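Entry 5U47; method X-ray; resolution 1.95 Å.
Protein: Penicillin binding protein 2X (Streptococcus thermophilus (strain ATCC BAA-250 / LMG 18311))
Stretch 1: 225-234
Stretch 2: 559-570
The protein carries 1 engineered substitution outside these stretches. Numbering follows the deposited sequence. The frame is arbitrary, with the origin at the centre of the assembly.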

ATOM      1  N   PRO A 225       5.112  -9.812  12.751  1.00 28.01           N
ATOM      2  CA  PRO A 225       4.320 -10.576  13.726  1.00 29.58           C
ATOM      3  C   PRO A 225       2.824 -10.293  13.634  1.00 27.49           C
ATOM      4  O   PRO A 225       2.000 -11.221  13.645  1.00 27.08           O
ATOM      5  N   LEU A 226       2.465  -9.013  13.538  1.00 26.51           N
ATOM      6  CA  LEU A 226       1.060  -8.640  13.447  1.00 24.15           C
ATOM      7  C   LEU A 226       0.469  -9.139  12.139  1.00 22.61           C
ATOM      8  O   LEU A 226      -0.650  -9.659  12.115  1.00 22.91           O
ATOM      9  N   GLN A 227       1.214  -8.958  11.056  1.00 20.95           N
ATOM     10  CA  GLN A 227       0.762  -9.400   9.729  1.00 20.51           C
ATOM     11  C   GLN A 227       0.492 -10.905   9.711  1.00 21.90           C
ATOM     12  O   GLN A 227      -0.522 -11.336   9.180  1.00 22.76           O
ATOM     13  N   THR A 228       1.412 -11.689  10.283  1.00 22.86           N
ATOM     14  CA  THR A 228       1.281 -13.160  10.353  1.00 25.44           C
ATOM     15  C   THR A 228       0.015 -13.537  11.090  1.00 25.41           C
ATOM     16  O   THR A 228      -0.750 -14.391  10.649  1.00 25.23           O
ATOM     17  N   PHE A 229      -0.237 -12.839  12.181  1.00 25.47           N
ATOM     18  CA  PHE A 229      -1.418 -13.067  12.983  1.00 27.16           C
ATOM     19  C   PHE A 229      -2.682 -12.685  12.212  1.00 25.57           C
ATOM     20  O   PHE A 229      -3.673 -13.411  12.257  1.00 25.25           O
ATOM     21  N   LEU A 230      -2.641 -11.558  11.483  1.00 22.73           N
ATOM     22  CA  LEU A 230      -3.782 -11.132  10.673  1.00 22.29           C
ATOM     23  C   LEU A 230      -4.155 -12.169   9.594  1.00 22.64           C
ATOM     24  O   LEU A 230      -5.350 -12.410   9.345  1.00 22.12           O
ATOM     25  N   GLU A 231      -3.144 -12.745   8.938  1.00 22.57           N
ATOM     26  CA  GLU A 231      -3.367 -13.746   7.867  1.00 23.14           C
ATOM     27  C   GLU A 231      -4.145 -14.949   8.410  1.00 23.78           C
ATOM     28  O   GLU A 231      -5.091 -15.418   7.795  1.00 24.63           O
ATOM     29  N   THR A 232      -3.739 -15.435   9.570  1.00 24.21           N
ATOM     30  CA  THR A 232      -4.415 -16.552  10.215  1.00 25.22           C
ATOM     31  C   THR A 232      -5.870 -16.213  10.531  1.00 25.23           C
ATOM     32  O   THR A 232      -6.766 -16.995  10.217  1.00 26.53           O
ATOM     33  N   GLN A 233      -6.115 -15.055  11.132  1.00 24.71           N
ATOM     34  CA  GLN A 233      -7.494 -14.676  11.472  1.00 27.31           C
ATOM     35  C   GLN A 233      -8.343 -14.379  10.256  1.00 26.72           C
ATOM     36  O   GLN A 233      -9.535 -14.645  10.284  1.00 25.65           O
ATOM     37  N   MET A 234      -7.724 -13.859   9.191  1.00 27.11           N
ATOM     38  CA  MET A 234      -8.446 -13.591   7.967  1.00 27.94           C
ATOM     39  C   MET A 234      -8.872 -14.905   7.304  1.00 27.53           C
ATOM     40  O   MET A 234      -9.951 -14.974   6.736  1.00 27.56           O
ATOM     41  N   ALA A 559     -15.889 -10.280  15.001  1.00 28.93           N
ATOM     42  CA  ALA A 559     -15.104 -10.572  16.200  1.00 28.73           C
ATOM     43  C   ALA A 559     -13.961 -11.533  15.892  1.00 29.32           C
ATOM     44  O   ALA A 559     -12.950 -11.528  16.574  1.00 29.07           O
ATOM     45  N   THR A 560     -14.151 -12.371  14.877  1.00 28.91           N
ATOM     46  CA  THR A 560     -13.144 -13.323  14.458  1.00 29.68           C
ATOM     47  C   THR A 560     -11.849 -12.642  14.001  1.00 29.17           C
ATOM     48  O   THR A 560     -10.753 -13.135  14.259  1.00 29.27           O
ATOM     49  N   VAL A 561     -11.976 -11.489  13.366  1.00 28.96           N
ATOM     50  CA  VAL A 561     -10.815 -10.813  12.796  1.00 29.36           C
ATOM     51  C   VAL A 561     -10.415  -9.540  13.562  1.00 28.42           C
ATOM     52  O   VAL A 561      -9.245  -9.355  13.846  1.00 29.64           O
ATOM     53  N   VAL A 562     -11.369  -8.708  13.963  1.00 26.32           N
ATOM     54  CA  VAL A 562     -11.031  -7.470  14.646  1.00 26.41           C
ATOM     55  C   VAL A 562     -10.492  -7.678  16.073  1.00 26.81           C
ATOM     56  O   VAL A 562      -9.405  -7.206  16.391  1.00 26.86           O
ATOM     57  N   ASN A 563     -11.217  -8.420  16.902  1.00 26.46           N
ATOM     58  CA  ASN A 563     -10.842  -8.571  18.323  1.00 27.86           C
ATOM     59  C   ASN A 563      -9.423  -9.082  18.570  1.00 26.82           C
ATOM     60  O   ASN A 563      -8.651  -8.416  19.255  1.00 25.96           O
ATOM     61  N   PRO A 564      -9.073 -10.262  18.026  1.00 27.04           N
ATOM     62  CA  PRO A 564      -7.731 -10.761  18.335  1.00 27.81           C
ATOM     63  C   PRO A 564      -6.595  -9.949  17.698  1.00 26.14           C
ATOM     64  O   PRO A 564      -5.519  -9.853  18.276  1.00 26.10           O
ATOM     65  N   VAL A 565      -6.832  -9.357  16.533  1.00 24.66           N
ATOM     66  CA  VAL A 565      -5.790  -8.576  15.851  1.00 23.20           C
ATOM     67  C   VAL A 565      -5.517  -7.289  16.611  1.00 23.43           C
ATOM     68  O   VAL A 565      -4.357  -6.973  16.882  1.00 25.71           O
ATOM     69  N   LEU A 566      -6.562  -6.558  16.994  1.00 23.81           N
ATOM     70  CA  LEU A 566      -6.355  -5.346  17.804  1.00 24.48           C
ATOM     71  C   LEU A 566      -5.777  -5.647  19.182  1.00 25.50           C
ATOM     72  O   LEU A 566      -5.002  -4.843  19.705  1.00 25.12           O
ATOM     73  N   GLU A 567      -6.149  -6.782  19.778  1.00 26.99           N
ATOM     74  CA  GLU A 567      -5.570  -7.176  21.065  1.00 29.13           C
ATOM     75  C   GLU A 567      -4.082  -7.497  20.880  1.00 29.13           C
ATOM     76  O   GLU A 567      -3.257  -7.141  21.725  1.00 28.33           O
ATOM     77  N   GLU A 568      -3.745  -8.150  19.766  1.00 28.93           N
ATOM     78  CA  GLU A 568      -2.346  -8.463  19.480  1.00 30.02           C
ATOM     79  C   GLU A 568      -1.574  -7.164  19.297  1.00 27.95           C
ATOM     80  O   GLU A 568      -0.483  -7.027  19.824  1.00 28.50           O
ATOM     81  N   ALA A 569      -2.157  -6.207  18.569  1.00 26.16           N
ATOM     82  CA  ALA A 569      -1.506  -4.919  18.336  1.00 25.88           C
ATOM     83  C   ALA A 569      -1.219  -4.193  19.643  1.00 28.37           C
ATOM     84  O   ALA A 569      -0.108  -3.668  19.849  1.00 27.31           O
ATOM     85  N   MET A 570      -2.234  -4.148  20.510  1.00 28.69           N
ATOM     86  CA  MET A 570      -2.079  -3.513  21.822  1.00 30.18           C
ATOM     87  C   MET A 570      -1.032  -4.235  22.685  1.00 32.60           C
ATOM     88  O   MET A 570      -0.257  -3.585  23.380  1.00 33.02           O
TER

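The two helices run nearly antiparallel, at 161° between their N-to-C directions, with axes 9.0 Å apart at closest approach. With opposed directions the pairing runs in reverse order: L226 lies by A569, L230 by V565 and Q233 by V561. The backbones draw closer along this series, from 6.7 Å between the CA atoms of L226 and A569 to 5.3 Å between those of Q233 and V561.

Two knobs organize the fit. V565, chi1 t, sits in the hollow formed by L226, F229, L230 and Q233. Its CG2 lies 3.9 Å from F229 CD2 and 4.0 Å from L230 CD1, while its CG1 meets L226 CD1 at 4.0 Å. In return Q233 enters the hollow among T560, V561, P564 and V565. Its m, m rotamer folds the chain so that the amide reaches the backbone carbonyl of T560: NE2 donates to T560 O at 2.9 Å, nearly straight at 166°. The usual helical donor to T560 O would be the N of P564, but a proline nitrogen carries no hydrogen, and the helix is kinked here.

F229, chi1 t, points toward the partner helix and covers one flank. Its CE2 packs 3.7 Å from P564 CB, and E568 CB lies over one ring face, 4.2 Å from the ring centroid in a CH-pi contact. E568 thus contributes its aliphatic stem to this contact.

L226 and L230, both t, p, start sideways but bring their ends inward. L226 CD1 reaches A569 CB at 4.3 Å, where the small alanine offers only a methyl; L230 CD1 reaches V561 CG2 at 4.1 Å. M234 starts away, yet its SD still comes within 4.0 Å of V561 CG2. The rule is reciprocal: a branched knob enters a largely apolar hollow, and a glutamine fills the next while donating to a carbonyl that the proline leaves without its usual helical partner.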

ATOM      1  CB  PRO A 225       4.863 -10.097  15.093  1.00 31.54           C
ATOM      2  CG  PRO A 225       6.238  -9.576  14.804  1.00 31.64           C
ATOM      3  CD  PRO A 225       6.217  -9.076  13.390  1.00 30.65           C
ATOM      4  CB  LEU A 226       0.882  -7.126  13.532  1.00 24.69           C
ATOM      5  CG  LEU A 226      -0.571  -6.648  13.543  1.00 25.23           C
ATOM      6  CD1 LEU A 226      -1.268  -7.176  14.783  1.00 26.96           C
ATOM      7  CD2 LEU A 226      -0.641  -5.133  13.494  1.00 24.90           C
ATOM      8  CB  GLN A 227       1.791  -9.050   8.671  1.00 19.68           C
ATOM      9  CG  GLN A 227       1.403  -9.454   7.246  1.00 19.64           C
ATOM     10  CD  GLN A 227       0.353  -8.534   6.615  1.00 19.36           C
ATOM     11  OE1 GLN A 227       0.438  -7.302   6.718  1.00 19.68           O
ATOM     12  NE2 GLN A 227      -0.589  -9.123   5.904  1.00 18.99           N
ATOM     13  CB  THR A 228       2.545 -13.801  11.001  1.00 27.91           C
ATOM     14  OG1 THR A 228       3.672 -13.505  10.175  1.00 28.56           O
ATOM     15  CG2 THR A 228       2.433 -15.319  11.128  1.00 30.93           C
ATOM     16  CB  PHE A 229      -1.288 -12.273  14.280  1.00 30.37           C
ATOM     17  CG  PHE A 229      -2.305 -12.598  15.291  1.00 33.63           C
ATOM     18  CD1 PHE A 229      -2.082 -13.604  16.211  1.00 37.32           C
ATOM     19  CD2 PHE A 229      -3.478 -11.882  15.352  1.00 33.80           C
ATOM     20  CE1 PHE A 229      -3.033 -13.903  17.165  1.00 37.69           C
ATOM     21  CE2 PHE A 229      -4.429 -12.172  16.290  1.00 34.76           C
ATOM     22  CZ  PHE A 229      -4.216 -13.189  17.200  1.00 36.93           C
ATOM     23  CB  LEU A 230      -3.500  -9.780   9.990  1.00 22.73           C
ATOM     24  CG  LEU A 230      -4.562  -9.281   9.017  1.00 22.87           C
ATOM     25  CD1 LEU A 230      -5.884  -9.085   9.714  1.00 23.75           C
ATOM     26  CD2 LEU A 230      -4.128  -7.991   8.350  1.00 24.42           C
ATOM     27  CB  GLU A 231      -2.038 -14.218   7.235  1.00 23.75           C
ATOM     28  CG  GLU A 231      -1.198 -13.138   6.532  1.00 24.16           C
ATOM     29  CD  GLU A 231      -1.689 -12.691   5.142  1.00 24.83           C
ATOM     30  OE1 GLU A 231      -2.369 -13.478   4.460  1.00 24.76           O
ATOM     31  OE2 GLU A 231      -1.349 -11.549   4.706  1.00 23.01           O
ATOM     32  CB  THR A 232      -3.703 -16.935  11.517  1.00 26.26           C
ATOM     33  OG1 THR A 232      -2.330 -17.206  11.241  1.00 27.05           O
ATOM     34  CG2 THR A 232      -4.363 -18.129  12.177  1.00 27.95           C
ATOM     35  CB  GLN A 233      -7.551 -13.506  12.458  1.00 27.56           C
ATOM     36  CG  GLN A 233      -6.860 -13.818  13.750  1.00 30.24           C
ATOM     37  CD  GLN A 233      -7.395 -15.087  14.372  1.00 33.37           C
ATOM     38  OE1 GLN A 233      -6.643 -15.999  14.592  1.00 36.30           O
ATOM     39  NE2 GLN A 233      -8.730 -15.168  14.583  1.00 36.28           N
ATOM     40  CB  MET A 234      -7.605 -12.767   6.999  1.00 29.86           C
ATOM     41  CG  MET A 234      -8.434 -12.080   5.965  1.00 34.19           C
ATOM     42  SD  MET A 234      -9.500 -10.809   6.715  1.00 37.86           S
ATOM     43  CE  MET A 234     -10.012 -10.103   5.166  1.00 38.63           C
ATOM     44  CB  ALA A 559     -15.973 -11.138  17.285  1.00 31.23           C
ATOM     45  CB  THR A 560     -13.693 -14.201  13.299  1.00 30.26           C
ATOM     46  OG1 THR A 560     -14.877 -14.876  13.741  1.00 31.74           O
ATOM     47  CG2 THR A 560     -12.664 -15.223  12.840  1.00 30.73           C
ATOM     48  CB  VAL A 561     -11.009 -10.601  11.263  1.00 31.24           C
ATOM     49  CG1 VAL A 561     -12.189  -9.713  10.958  1.00 33.07           C
ATOM     50  CG2 VAL A 561      -9.755 -10.032  10.633  1.00 33.24           C
ATOM     51  CB  VAL A 562     -12.224  -6.489  14.676  1.00 25.52           C
ATOM     52  CG1 VAL A 562     -11.840  -5.180  15.363  1.00 25.28           C
ATOM     53  CG2 VAL A 562     -12.720  -6.221  13.267  1.00 25.19           C
ATOM     54  CB  ASN A 563     -11.870  -9.449  19.119  1.00 28.79           C
ATOM     55  CG  ASN A 563     -13.293  -8.904  19.061  1.00 29.27           C
ATOM     56  OD1 ASN A 563     -13.641  -8.164  18.156  1.00 29.75           O
ATOM     57  ND2 ASN A 563     -14.124  -9.288  20.026  1.00 30.13           N
ATOM     58  CB  PRO A 564      -7.769 -12.209  17.852  1.00 29.19           C
ATOM     59  CG  PRO A 564      -8.884 -12.284  16.877  1.00 28.67           C
ATOM     60  CD  PRO A 564      -9.846 -11.202  17.193  1.00 27.62           C
ATOM     61  CB  VAL A 565      -6.152  -8.326  14.376  1.00 22.35           C
ATOM     62  CG1 VAL A 565      -5.131  -7.366  13.711  1.00 21.01           C
ATOM     63  CG2 VAL A 565      -6.190  -9.665  13.647  1.00 23.14           C
ATOM     64  CB  LEU A 566      -7.635  -4.512  17.932  1.00 25.03           C
ATOM     65  CG  LEU A 566      -8.038  -3.794  16.661  1.00 24.64           C
ATOM     66  CD1 LEU A 566      -9.290  -2.990  16.894  1.00 24.93           C
ATOM     67  CD2 LEU A 566      -6.914  -2.889  16.157  1.00 25.37           C
ATOM     68  CB  GLU A 567      -6.322  -8.348  21.714  1.00 32.52           C
ATOM     69  CG  GLU A 567      -7.618  -7.900  22.370  1.00 35.96           C
ATOM     70  CD  GLU A 567      -8.358  -8.999  23.098  1.00 41.16           C
ATOM     71  OE1 GLU A 567      -8.079 -10.200  22.860  1.00 45.01           O
ATOM     72  OE2 GLU A 567      -9.220  -8.649  23.931  1.00 44.53           O
ATOM     73  CB  GLU A 568      -2.206  -9.333  18.226  1.00 31.96           C
ATOM     74  CG  GLU A 568      -0.793  -9.896  18.012  1.00 36.04           C
ATOM     75  CD  GLU A 568      -0.362 -10.907  19.077  1.00 39.39           C
ATOM     76  OE1 GLU A 568      -1.221 -11.405  19.853  1.00 42.33           O
ATOM     77  OE2 GLU A 568       0.850 -11.211  19.137  1.00 44.10           O
ATOM     78  CB  ALA A 569      -2.350  -4.031  17.437  1.00 24.19           C
ATOM     79  CB  MET A 570      -3.416  -3.434  22.565  1.00 30.38           C
ATOM     80  CG  MET A 570      -4.422  -2.473  21.955  1.00 30.36           C
ATOM     81  SD  MET A 570      -3.937  -0.730  22.013  1.00 30.73           S
ATOM     82  CE  MET A 570      -4.071  -0.379  23.756  1.00 33.86           C
TER